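Local coordinates for epoxyqueuosine reductase (Streptococcus thermophilus, PDB 5D6S), which is an iron-sulfur protein of the QueG family that holds cobalamin and two 4Fe-4S clusters within a single chain, at residues A[186-190]-A[267-273]; A[101-105]-A[121-125]; A[128-132]-A[190-194]. The contacts are given in a common frame with arbitrary orientation. Residues are numbered along the deposited sequence.

Interaction 1: residues A[186-190]-A[267-273]; sequences YGSYM and QISCPYN. With SF4 (iron/sulfur cluster), chain F.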
ATOM      1  N   TYR A 186     -12.482   0.538  14.601  1.00 89.99           N
ATOM      2  CA  TYR A 186     -11.042   0.470  14.296  1.00 79.87           C
ATOM      3  C   TYR A 186     -10.567   1.395  13.188  1.00 73.23           C
ATOM      4  O   TYR A 186      -9.406   1.336  12.792  1.00 72.68           O
ATOM      5  CB  TYR A 186     -10.673  -0.947  13.900  1.00 73.69           C
ATOM      6  CG  TYR A 186     -11.113  -1.978  14.889  1.00 76.69           C
ATOM      7  CD1 TYR A 186     -10.377  -2.210  16.052  1.00 79.64           C
ATOM      8  CD2 TYR A 186     -12.262  -2.730  14.678  1.00 77.09           C
ATOM      9  CE1 TYR A 186     -10.780  -3.164  16.974  1.00 72.29           C
ATOM     10  CE2 TYR A 186     -12.673  -3.677  15.596  1.00 71.73           C
ATOM     11  CZ  TYR A 186     -11.928  -3.884  16.735  1.00 69.30           C
ATOM     12  OH  TYR A 186     -12.314  -4.843  17.622  1.00 75.29           O
ATOM     13  N   GLY A 187     -11.449   2.259  12.712  1.00 66.76           N
ATOM     14  CA  GLY A 187     -11.101   3.208  11.659  1.00 66.92           C
ATOM     15  C   GLY A 187     -10.981   2.519  10.317  1.00 64.75           C
ATOM     16  O   GLY A 187     -11.599   1.478  10.107  1.00 59.38           O
ATOM     17  N   SER A 188     -10.189   3.107   9.407  1.00 69.20           N
ATOM     18  CA  SER A 188      -9.802   2.441   8.146  1.00 62.99           C
ATOM     19  C   SER A 188      -8.581   1.554   8.325  1.00 59.59           C
ATOM     20  O   SER A 188      -8.284   0.735   7.452  1.00 58.34           O
ATOM     21  CB  SER A 188      -9.555   3.437   7.023  1.00 63.13           C
ATOM     22  OG  SER A 188      -8.914   4.603   7.500  1.00 72.63           O
ATOM     23  N   TYR A 189      -7.919   1.655   9.477  1.00 54.48           N
ATOM     24  CA  TYR A 189      -6.713   0.848   9.746  1.00 57.61           C
ATOM     25  C   TYR A 189      -7.029  -0.615   9.994  1.00 55.83           C
ATOM     26  O   TYR A 189      -6.688  -1.183  11.037  1.00 59.01           O
ATOM     27  CB  TYR A 189      -5.824   1.484  10.844  1.00 60.04           C
ATOM     28  CG  TYR A 189      -5.405   2.919  10.486  1.00 70.50           C
ATOM     29  CD1 TYR A 189      -4.694   3.198   9.303  1.00 69.81           C
ATOM     30  CD2 TYR A 189      -5.759   3.990  11.292  1.00 71.27           C
ATOM     31  CE1 TYR A 189      -4.329   4.492   8.966  1.00 73.79           C
ATOM     32  CE2 TYR A 189      -5.394   5.281  10.960  1.00 83.68           C
ATOM     33  CZ  TYR A 189      -4.681   5.533   9.795  1.00 82.77           C
ATOM     34  OH  TYR A 189      -4.319   6.838   9.498  1.00 92.00           O
ATOM     35  N   MET A 190      -7.632  -1.218   8.964  1.00 61.14           N
ATOM     36  CA  MET A 190      -7.917  -2.664   8.897  1.00 64.37           C
ATOM     37  C   MET A 190      -7.456  -3.321   7.584  1.00 64.70           C
ATOM     38  O   MET A 190      -7.652  -2.759   6.490  1.00 57.88           O
ATOM     39  CB  MET A 190      -9.424  -2.932   8.989  1.00 66.75           C
ATOM     40  CG  MET A 190     -10.162  -2.258  10.139  1.00 69.59           C
ATOM     41  SD  MET A 190     -11.943  -2.449   9.943  1.00 76.65           S
ATOM     42  CE  MET A 190     -12.318  -1.312   8.594  1.00 71.94           C
ATOM     43  N   GLN A 267      -6.021   8.915   5.038  1.00 60.33           N
ATOM     44  CA  GLN A 267      -6.496   8.253   6.256  1.00 61.98           C
ATOM     45  C   GLN A 267      -6.159   9.029   7.539  1.00 67.22           C
ATOM     46  O   GLN A 267      -6.965   9.096   8.462  1.00 70.96           O
ATOM     47  CB  GLN A 267      -5.877   6.852   6.365  1.00 66.63           C
ATOM     48  CG  GLN A 267      -6.436   5.817   5.387  1.00 64.57           C
ATOM     49  CD  GLN A 267      -5.709   4.477   5.490  1.00 66.85           C
ATOM     50  OE1 GLN A 267      -4.665   4.274   4.861  1.00 73.59           O
ATOM     51  NE2 GLN A 267      -6.254   3.562   6.277  1.00 75.76           N
ATOM     52  N   ILE A 268      -4.951   9.575   7.609  1.00 70.08           N
ATOM     53  CA  ILE A 268      -4.556  10.463   8.688  1.00 68.85           C
ATOM     54  C   ILE A 268      -5.518  11.668   8.775  1.00 74.17           C
ATOM     55  O   ILE A 268      -5.852  12.126   9.869  1.00 61.06           O
ATOM     56  CB  ILE A 268      -3.097  10.941   8.483  1.00 73.99           C
ATOM     57  CG1 ILE A 268      -2.129   9.805   8.808  1.00 68.82           C
ATOM     58  CG2 ILE A 268      -2.788  12.168   9.345  1.00 80.10           C
ATOM     59  CD1 ILE A 268      -0.699  10.047   8.366  1.00 72.15           C
ATOM     60  N   SER A 269      -5.960  12.171   7.618  1.00 73.91           N
ATOM     61  CA  SER A 269      -6.876  13.301   7.572  1.00 74.48           C
ATOM     62  C   SER A 269      -8.345  12.910   7.865  1.00 86.98           C
ATOM     63  O   SER A 269      -9.213  13.785   7.844  1.00101.93           O
ATOM     64  CB  SER A 269      -6.800  13.997   6.205  1.00 77.90           C
ATOM     65  OG  SER A 269      -7.561  13.315   5.200  1.00 71.41           O
ATOM     66  N   CYS A 270      -8.629  11.626   8.117  1.00 81.11           N
ATOM     67  CA  CYS A 270     -10.002  11.158   8.289  1.00 75.78           C
ATOM     68  C   CYS A 270     -10.453  11.219   9.744  1.00 87.56           C
ATOM     69  O   CYS A 270      -9.791  10.660  10.623  1.00 85.09           O
ATOM     70  CB  CYS A 270     -10.191   9.734   7.768  1.00 75.39           C
ATOM     71  SG  CYS A 270     -11.931   9.181   7.707  1.00 65.44           S
ATOM     72  N   PRO A 271     -11.607  11.881   9.997  1.00 88.08           N
ATOM     73  CA  PRO A 271     -12.185  12.018  11.332  1.00 80.18           C
ATOM     74  C   PRO A 271     -12.300  10.690  12.046  1.00 85.67           C
ATOM     75  O   PRO A 271     -11.978  10.603  13.225  1.00 93.52           O
ATOM     76  CB  PRO A 271     -13.581  12.557  11.053  1.00 82.78           C
ATOM     77  CG  PRO A 271     -13.453  13.299   9.769  1.00 88.99           C
ATOM     78  CD  PRO A 271     -12.442  12.541   8.971  1.00 92.23           C
ATOM     79  N   TYR A 272     -12.724   9.648  11.332  1.00 80.14           N
ATOM     80  CA  TYR A 272     -12.899   8.333  11.950  1.00 69.50           C
ATOM     81  C   TYR A 272     -11.620   7.725  12.477  1.00 73.19           C
ATOM     82  O   TYR A 272     -11.672   6.723  13.199  1.00 70.74           O
ATOM     83  CB  TYR A 272     -13.534   7.347  10.983  1.00 67.37           C
ATOM     84  CG  TYR A 272     -14.985   7.587  10.703  1.00 63.86           C
ATOM     85  CD1 TYR A 272     -15.386   8.487   9.713  1.00 67.33           C
ATOM     86  CD2 TYR A 272     -15.973   6.915  11.431  1.00 69.95           C
ATOM     87  CE1 TYR A 272     -16.740   8.693   9.445  1.00 71.96           C
ATOM     88  CE2 TYR A 272     -17.326   7.120  11.184  1.00 67.85           C
ATOM     89  CZ  TYR A 272     -17.704   7.997  10.188  1.00 70.16           C
ATOM     90  OH  TYR A 272     -19.041   8.176   9.947  1.00 77.68           O
ATOM     91  N   ASN A 273     -10.472   8.289  12.105  1.00 80.37           N
ATOM     92  CA  ASN A 273      -9.178   7.802  12.619  1.00 83.15           C
ATOM     93  C   ASN A 273      -8.651   8.670  13.757  1.00 87.79           C
ATOM     94  O   ASN A 273      -7.677   8.311  14.416  1.00 83.86           O
ATOM     95  CB  ASN A 273      -8.148   7.679  11.487  1.00 82.51           C
ATOM     96  CG  ASN A 273      -8.448   6.509  10.535  1.00 73.78           C
ATOM     97  OD1 ASN A 273      -8.679   5.391  10.978  1.00 70.79           O
ATOM     98  ND2 ASN A 273      -8.446   6.777   9.222  1.00 67.32           N
TER
HETATM   99 FE1  SF4 F 401     -12.818  11.223   3.596  1.00 73.56          FE
HETATM  100 FE2  SF4 F 401     -14.021  12.297   5.627  1.00 73.33          FE
HETATM  101 FE3  SF4 F 401     -12.829  10.086   5.919  1.00 69.18          FE
HETATM  102 FE4  SF4 F 401     -15.013  10.315   4.515  1.00 69.90          FE
HETATM  103  S1  SF4 F 401     -14.775  10.522   6.583  1.00 78.02           S
HETATM  104  S2  SF4 F 401     -13.264   9.219   4.065  1.00 74.24           S
HETATM  105  S3  SF4 F 401     -14.667  12.229   3.609  1.00 65.74           S
HETATM  106  S4  SF4 F 401     -11.974  11.916   5.387  1.00 76.84           S
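Gln267, near the end of helix 265-268, reaches across to the loop 186-190: its NE2 donates to Ser188 OG at 3.1 Å and lies 3.4 Å from Tyr189 CD1. Its side chain also comes about 3 Å from the bound cobalamin at the nearest atoms. At Ile268 the contact is looser, CG1 sitting 3.8 Å from Tyr189 OH. The chain then turns, with Cys270 N bonded to Gln267 O (3.0 Å), and Cys270 SG binds FE3 of the cluster at 2.2 Å. This is the Cys-Pro element of a ferredoxin-like double-cluster domain, and Cys211, Cys214 and Cys217 line the same cluster pocket. Pro271 CD packs 3.7 Å from S4, while Tyr272 sets its ring edge against S1 (CD1 to S1, 3.8 Å) and its OH bonds to Gly210 O. Asn273 folds back: OD1 accepts Ser188 N (3.2 Å), and ND2 donates to both Ser188 OG (2.8 Å) and Gln267 O (2.9 Å). Asn273 OD1 also lies 3.3 Å from Gly187 CA, where a CB would clash.

Interaction 2: residues A[101-105]-A[121-125]; sequences YPHKL and PNSWG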
ATOM      1  N   TYR A 101      -4.884  -2.991  12.476  1.00 67.17           N
ATOM      2  CA  TYR A 101      -3.435  -2.785  12.655  1.00 64.06           C
ATOM      3  C   TYR A 101      -3.123  -1.379  13.174  1.00 63.60           C
ATOM      4  O   TYR A 101      -3.846  -0.414  12.874  1.00 61.01           O
ATOM      5  CB  TYR A 101      -2.667  -3.047  11.349  1.00 63.06           C
ATOM      6  CG  TYR A 101      -3.015  -2.127  10.186  1.00 56.32           C
ATOM      7  CD1 TYR A 101      -4.028  -2.446   9.313  1.00 59.87           C
ATOM      8  CD2 TYR A 101      -2.296  -0.976   9.939  1.00 55.52           C
ATOM      9  CE1 TYR A 101      -4.329  -1.637   8.221  1.00 65.94           C
ATOM     10  CE2 TYR A 101      -2.598  -0.150   8.856  1.00 57.33           C
ATOM     11  CZ  TYR A 101      -3.615  -0.484   7.992  1.00 61.58           C
ATOM     12  OH  TYR A 101      -3.954   0.318   6.910  1.00 58.96           O
ATOM     13  N   PRO A 102      -2.063  -1.266  13.995  1.00 57.40           N
ATOM     14  CA  PRO A 102      -1.705   0.029  14.554  1.00 54.83           C
ATOM     15  C   PRO A 102      -1.230   0.980  13.477  1.00 56.53           C
ATOM     16  O   PRO A 102      -0.538   0.560  12.560  1.00 70.20           O
ATOM     17  CB  PRO A 102      -0.554  -0.289  15.500  1.00 57.95           C
ATOM     18  CG  PRO A 102      -0.030  -1.631  15.078  1.00 58.39           C
ATOM     19  CD  PRO A 102      -1.132  -2.342  14.372  1.00 52.53           C
ATOM     20  N   HIS A 103      -1.553   2.255  13.632  1.00 60.16           N
ATOM     21  CA  HIS A 103      -1.097   3.292  12.727  1.00 66.51           C
ATOM     22  C   HIS A 103      -0.085   4.267  13.367  1.00 75.67           C
ATOM     23  O   HIS A 103       0.584   5.022  12.671  1.00 76.77           O
ATOM     24  CB  HIS A 103      -2.301   4.024  12.154  1.00 71.44           C
ATOM     25  CG  HIS A 103      -2.827   5.125  13.019  1.00 84.80           C
ATOM     26  ND1 HIS A 103      -3.539   4.898  14.180  1.00 84.82           N
ATOM     27  CD2 HIS A 103      -2.769   6.471  12.866  1.00 96.20           C
ATOM     28  CE1 HIS A 103      -3.888   6.060  14.707  1.00 96.47           C
ATOM     29  NE2 HIS A 103      -3.434   7.029  13.929  1.00102.51           N
ATOM     30  N   LYS A 104       0.007   4.242  14.696  1.00 88.59           N
ATOM     31  CA  LYS A 104       1.024   4.979  15.451  1.00 85.03           C
ATOM     32  C   LYS A 104       2.026   3.951  15.916  1.00 80.08           C
ATOM     33  O   LYS A 104       1.676   2.789  16.107  1.00 84.01           O
ATOM     34  CB  LYS A 104       0.430   5.664  16.684  1.00 89.99           C
ATOM     35  CG  LYS A 104      -0.181   7.047  16.471  1.00 94.61           C
ATOM     36  CD  LYS A 104      -1.122   7.383  17.635  1.00104.82           C
ATOM     37  CE  LYS A 104      -0.859   8.745  18.261  1.00104.40           C
ATOM     38  NZ  LYS A 104      -1.250   9.854  17.359  1.00108.79           N
ATOM     39  N   LEU A 105       3.261   4.377  16.120  1.00 77.02           N
ATOM     40  CA  LEU A 105       4.298   3.447  16.467  1.00 78.94           C
ATOM     41  C   LEU A 105       4.327   3.308  17.995  1.00 89.21           C
ATOM     42  O   LEU A 105       4.393   4.313  18.715  1.00 78.31           O
ATOM     43  CB  LEU A 105       5.642   3.926  15.909  1.00 87.96           C
ATOM     44  CG  LEU A 105       6.666   2.853  15.503  1.00 86.55           C
ATOM     45  CD1 LEU A 105       6.162   1.958  14.392  1.00 81.11           C
ATOM     46  CD2 LEU A 105       7.975   3.516  15.073  1.00 92.38           C
ATOM     47  N   PRO A 121       2.162   2.206   7.720  1.00 67.08           N
ATOM     48  CA  PRO A 121       1.845   1.219   8.765  1.00 61.47           C
ATOM     49  C   PRO A 121       1.166  -0.025   8.205  1.00 61.56           C
ATOM     50  O   PRO A 121       1.219  -1.078   8.841  1.00 58.91           O
ATOM     51  CB  PRO A 121       0.892   1.960   9.710  1.00 63.03           C
ATOM     52  CG  PRO A 121       0.718   3.354   9.192  1.00 63.43           C
ATOM     53  CD  PRO A 121       1.387   3.462   7.856  1.00 69.29           C
ATOM     54  N   ASN A 122       0.539   0.114   7.021  1.00 55.33           N
ATOM     55  CA  ASN A 122      -0.002  -1.021   6.252  1.00 52.46           C
ATOM     56  C   ASN A 122       1.025  -2.122   5.995  1.00 53.91           C
ATOM     57  O   ASN A 122       0.672  -3.251   5.641  1.00 51.91           O
ATOM     58  CB  ASN A 122      -0.559  -0.525   4.906  1.00 53.10           C
ATOM     59  CG  ASN A 122      -1.474  -1.544   4.223  1.00 53.65           C
ATOM     60  OD1 ASN A 122      -2.396  -2.080   4.832  1.00 59.90           O
ATOM     61  ND2 ASN A 122      -1.229  -1.810   2.954  1.00 61.68           N
ATOM     62  N   SER A 123       2.305  -1.766   6.125  1.00 57.34           N
ATOM     63  CA  SER A 123       3.392  -2.681   5.883  1.00 55.35           C
ATOM     64  C   SER A 123       4.320  -2.810   7.090  1.00 60.86           C
ATOM     65  O   SER A 123       5.495  -3.151   6.917  1.00 56.51           O
ATOM     66  CB  SER A 123       4.190  -2.225   4.666  1.00 58.67           C
ATOM     67  OG  SER A 123       5.120  -3.214   4.268  1.00 56.95           O
ATOM     68  N   TRP A 124       3.813  -2.546   8.305  1.00 63.48           N
ATOM     69  CA  TRP A 124       4.608  -2.806   9.528  1.00 56.74           C
ATOM     70  C   TRP A 124       4.402  -4.221   9.936  1.00 52.34           C
ATOM     71  O   TRP A 124       3.316  -4.750   9.812  1.00 56.15           O
ATOM     72  CB  TRP A 124       4.245  -1.897  10.680  1.00 57.75           C
ATOM     73  CG  TRP A 124       4.531  -0.449  10.453  1.00 63.15           C
ATOM     74  CD1 TRP A 124       5.308   0.094   9.472  1.00 61.47           C
ATOM     75  CD2 TRP A 124       4.061   0.646  11.249  1.00 65.39           C
ATOM     76  NE1 TRP A 124       5.333   1.464   9.586  1.00 66.30           N
ATOM     77  CE2 TRP A 124       4.566   1.834  10.663  1.00 73.32           C
ATOM     78  CE3 TRP A 124       3.245   0.742  12.378  1.00 62.40           C
ATOM     79  CZ2 TRP A 124       4.281   3.107  11.176  1.00 70.32           C
ATOM     80  CZ3 TRP A 124       2.954   2.010  12.884  1.00 65.03           C
ATOM     81  CH2 TRP A 124       3.483   3.173  12.288  1.00 70.33           C
ATOM     82  N   GLY A 125       5.470  -4.875  10.367  1.00 58.84           N
ATOM     83  CA  GLY A 125       5.384  -6.269  10.789  1.00 51.04           C
ATOM     84  C   GLY A 125       4.995  -7.196   9.670  1.00 56.77           C
ATOM     85  O   GLY A 125       4.954  -6.791   8.506  1.00 77.91           O
TER
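Both segments belong to the long loop between strand 93-100 and helix 128-144, and neither forms a strand where they meet. The 101-105 backbone is extended through Tyr101 and Pro102, whereas Pro121 and Asn122 make a short 3-10 turn, with Trp124 N bonded back to Pro121 O at 3.0 Å. The two backbones come closest, by CA atoms, at His103 and Pro121, 5.4 Å apart; the CA atoms of Tyr101 and Asn122 are 7.5 Å apart. Pro121 packs against Pro102 and His103, its CB 3.5 Å from Pro102 O and 3.9 Å from His103 CA, and 4.2 Å from Tyr101 CE2. Beyond it, Trp124 has the largest covered area of the contact. Leu105 CD1 sits over the six-membered ring of Trp124, 3.5 Å from its centroid and 12° off the normal, a clear CH-pi contact. His103 O is 3.5 Å from Trp124 CH2, and Lys104 O, near the ring plane, 3.6 Å from Trp124 CZ3. The indole NE1 bonds to Ile119 O, and Ala289 of helix 286-289 touches both Leu105 and Trp124. At the other end, Asn122 reaches the cobalamin pocket. With 327 Å² buried and not one hydrogen bond between the segments, the contact rests on apolar packing, the Leu105-Trp124 CH-pi contact and backbone oxygens set against proline and indole carbons.

Interaction 3: residues A[128-132]-A[190-194]; sequences YHYVL and MYLGE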
ATOM      1  N   TYR A 128       0.628  -8.775   5.789  1.00 54.35           N
ATOM      2  CA  TYR A 128      -0.786  -9.078   6.039  1.00 55.86           C
ATOM      3  C   TYR A 128      -1.285 -10.272   5.219  1.00 60.42           C
ATOM      4  O   TYR A 128      -2.035 -11.093   5.717  1.00 65.50           O
ATOM      5  CB  TYR A 128      -1.685  -7.831   5.853  1.00 55.59           C
ATOM      6  CG  TYR A 128      -1.956  -7.330   4.446  1.00 57.36           C
ATOM      7  CD1 TYR A 128      -2.962  -7.891   3.669  1.00 60.93           C
ATOM      8  CD2 TYR A 128      -1.238  -6.273   3.906  1.00 61.23           C
ATOM      9  CE1 TYR A 128      -3.247  -7.413   2.396  1.00 57.63           C
ATOM     10  CE2 TYR A 128      -1.501  -5.812   2.625  1.00 64.82           C
ATOM     11  CZ  TYR A 128      -2.520  -6.390   1.877  1.00 60.15           C
ATOM     12  OH  TYR A 128      -2.792  -5.948   0.597  1.00 63.46           O
ATOM     13  N   HIS A 129      -0.868 -10.367   3.968  1.00 62.13           N
ATOM     14  CA  HIS A 129      -1.267 -11.501   3.125  1.00 64.97           C
ATOM     15  C   HIS A 129      -1.049 -12.803   3.851  1.00 61.12           C
ATOM     16  O   HIS A 129      -1.887 -13.674   3.794  1.00 66.39           O
ATOM     17  CB  HIS A 129      -0.490 -11.557   1.789  1.00 62.94           C
ATOM     18  CG  HIS A 129      -0.704 -10.362   0.906  1.00 63.95           C
ATOM     19  ND1 HIS A 129      -0.031  -9.170   1.088  1.00 64.74           N
ATOM     20  CD2 HIS A 129      -1.504 -10.178  -0.169  1.00 56.20           C
ATOM     21  CE1 HIS A 129      -0.409  -8.303   0.166  1.00 59.38           C
ATOM     22  NE2 HIS A 129      -1.300  -8.891  -0.611  1.00 55.26           N
ATOM     23  N   TYR A 130       0.107 -12.976   4.474  1.00 60.70           N
ATOM     24  CA  TYR A 130       0.349 -14.221   5.178  1.00 64.39           C
ATOM     25  C   TYR A 130      -0.523 -14.311   6.443  1.00 66.07           C
ATOM     26  O   TYR A 130      -1.093 -15.361   6.737  1.00 66.54           O
ATOM     27  CB  TYR A 130       1.820 -14.421   5.560  1.00 71.98           C
ATOM     28  CG  TYR A 130       1.886 -15.487   6.616  1.00 92.86           C
ATOM     29  CD1 TYR A 130       1.619 -16.826   6.297  1.00100.15           C
ATOM     30  CD2 TYR A 130       2.087 -15.156   7.960  1.00101.93           C
ATOM     31  CE1 TYR A 130       1.612 -17.804   7.281  1.00107.77           C
ATOM     32  CE2 TYR A 130       2.086 -16.125   8.958  1.00107.79           C
ATOM     33  CZ  TYR A 130       1.843 -17.445   8.617  1.00112.54           C
ATOM     34  OH  TYR A 130       1.830 -18.412   9.599  1.00113.09           O
ATOM     35  N   VAL A 131      -0.605 -13.217   7.199  1.00 64.35           N
ATOM     36  CA  VAL A 131      -1.345 -13.213   8.457  1.00 65.39           C
ATOM     37  C   VAL A 131      -2.814 -13.616   8.226  1.00 68.28           C
ATOM     38  O   VAL A 131      -3.342 -14.491   8.912  1.00 69.92           O
ATOM     39  CB  VAL A 131      -1.267 -11.847   9.185  1.00 62.17           C
ATOM     40  CG1 VAL A 131      -2.085 -11.869  10.465  1.00 60.71           C
ATOM     41  CG2 VAL A 131       0.170 -11.491   9.533  1.00 65.15           C
ATOM     42  N   LEU A 132      -3.460 -12.973   7.262  1.00 66.57           N
ATOM     43  CA  LEU A 132      -4.872 -13.221   6.994  1.00 59.43           C
ATOM     44  C   LEU A 132      -5.138 -14.593   6.370  1.00 61.67           C
ATOM     45  O   LEU A 132      -6.130 -15.215   6.702  1.00 59.39           O
ATOM     46  CB  LEU A 132      -5.483 -12.100   6.132  1.00 57.41           C
ATOM     47  CG  LEU A 132      -6.102 -11.017   7.008  1.00 57.96           C
ATOM     48  CD1 LEU A 132      -5.039 -10.346   7.866  1.00 54.82           C
ATOM     49  CD2 LEU A 132      -6.888  -9.996   6.190  1.00 61.92           C
ATOM     50  N   MET A 190      -7.632  -1.218   8.964  1.00 61.14           N
ATOM     51  CA  MET A 190      -7.917  -2.664   8.897  1.00 64.37           C
ATOM     52  C   MET A 190      -7.456  -3.321   7.584  1.00 64.70           C
ATOM     53  O   MET A 190      -7.652  -2.759   6.490  1.00 57.88           O
ATOM     54  CB  MET A 190      -9.424  -2.932   8.989  1.00 66.75           C
ATOM     55  CG  MET A 190     -10.162  -2.258  10.139  1.00 69.59           C
ATOM     56  SD  MET A 190     -11.943  -2.449   9.943  1.00 76.65           S
ATOM     57  CE  MET A 190     -12.318  -1.312   8.594  1.00 71.94           C
ATOM     58  N   TYR A 191      -6.859  -4.514   7.712  1.00 60.76           N
ATOM     59  CA  TYR A 191      -6.643  -5.426   6.582  1.00 58.91           C
ATOM     60  C   TYR A 191      -7.936  -6.177   6.309  1.00 59.70           C
ATOM     61  O   TYR A 191      -8.654  -6.524   7.235  1.00 65.50           O
ATOM     62  CB  TYR A 191      -5.578  -6.475   6.907  1.00 60.82           C
ATOM     63  CG  TYR A 191      -4.247  -5.939   7.424  1.00 68.12           C
ATOM     64  CD1 TYR A 191      -3.573  -4.908   6.773  1.00 63.79           C
ATOM     65  CD2 TYR A 191      -3.642  -6.497   8.558  1.00 71.43           C
ATOM     66  CE1 TYR A 191      -2.349  -4.441   7.242  1.00 68.74           C
ATOM     67  CE2 TYR A 191      -2.410  -6.043   9.014  1.00 69.38           C
ATOM     68  CZ  TYR A 191      -1.767  -5.014   8.358  1.00 68.88           C
ATOM     69  OH  TYR A 191      -0.546  -4.560   8.817  1.00 69.70           O
ATOM     70  N   LEU A 192      -8.235  -6.430   5.045  1.00 62.45           N
ATOM     71  CA  LEU A 192      -9.459  -7.134   4.659  1.00 63.07           C
ATOM     72  C   LEU A 192      -9.198  -8.487   3.996  1.00 63.44           C
ATOM     73  O   LEU A 192      -8.184  -8.689   3.347  1.00 59.55           O
ATOM     74  CB  LEU A 192     -10.312  -6.289   3.702  1.00 63.77           C
ATOM     75  CG  LEU A 192     -10.802  -4.939   4.236  1.00 64.10           C
ATOM     76  CD1 LEU A 192     -11.766  -4.273   3.253  1.00 57.90           C
ATOM     77  CD2 LEU A 192     -11.443  -5.097   5.605  1.00 66.31           C
ATOM     78  N   GLY A 193     -10.145  -9.394   4.188  1.00 65.90           N
ATOM     79  CA  GLY A 193     -10.159 -10.695   3.537  1.00 70.72           C
ATOM     80  C   GLY A 193     -11.580 -11.195   3.292  1.00 72.82           C
ATOM     81  O   GLY A 193     -12.547 -10.612   3.780  1.00 83.83           O
ATOM     82  N   GLU A 194     -11.693 -12.282   2.539  1.00 76.06           N
ATOM     83  CA  GLU A 194     -12.975 -12.924   2.233  1.00 79.44           C
ATOM     84  C   GLU A 194     -12.833 -14.428   2.211  1.00 81.95           C
ATOM     85  O   GLU A 194     -11.840 -14.960   1.729  1.00 67.67           O
ATOM     86  CB  GLU A 194     -13.488 -12.570   0.845  1.00 75.73           C
ATOM     87  CG  GLU A 194     -13.681 -11.105   0.589  1.00 71.24           C
ATOM     88  CD  GLU A 194     -12.492 -10.492  -0.079  1.00 71.74           C
ATOM     89  OE1 GLU A 194     -11.913  -9.574   0.536  1.00 68.74           O
ATOM     90  OE2 GLU A 194     -12.133 -10.947  -1.196  1.00 68.59           O
TER
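Helix 128-144 begins here and lies across strand 190-197 of the four-stranded antiparallel sheet; the axes of the two short segments approach to 9.3 Å at 53°. The aromatic contact involves the tyrosines. Tyr128 CB sits squarely over the Tyr191 ring, 3.4 Å from its centroid and 5° off the normal, in a CH-pi contact. The two rings are nearly parallel (16°) but slid apart, centroids 5.0 Å from each other, so they barely overlap. The apolar contact comes from Leu132, one helical turn on, whose CD2 lies 3.8 Å from Tyr191 CB. The same Leu132 CD2 makes van der Waals contact with the strand backbone, 3.4 Å from Leu192 O and 3.9 Å from Gly193 N. Leu132 also touches Ile97 and Val99 of the adjacent strand 93-100. The side chain of Leu192 starts off the other way, while its carbonyl bonds to cobalamin. Dispersion and CH-pi contacts join the helix to the sheet, which leaves the strand's polar backbone atoms to the neighbouring strands and the ligand.

Each of the three contacts contributes residues to the cobalamin pocket: Asn122, Tyr128, Ser188, Met190, Tyr191, Leu192 and Gln267 all line it. Interactions 1 and 2, centres about 12 Å apart, are joined directly: Tyr189 O and Tyr101 N probably hydrogen-bond at 2.9 Å, and Tyr189 CE2 lies 3.3 Å from His103 CG. Interactions 2 and 3 (centres about 13 Å apart) meet at Tyr191, whose CE1 is 3.3 Å from Tyr101 CD1 and 3.4 Å from Asn122 OD1. Met190 belongs to both interactions 1 and 3, whose centres lie about 17 Å apart, and its O bonds to cobalamin. Interaction 1 also carries a cluster ligand, joining the cluster-binding segment to the loop that leads into strand 190-197.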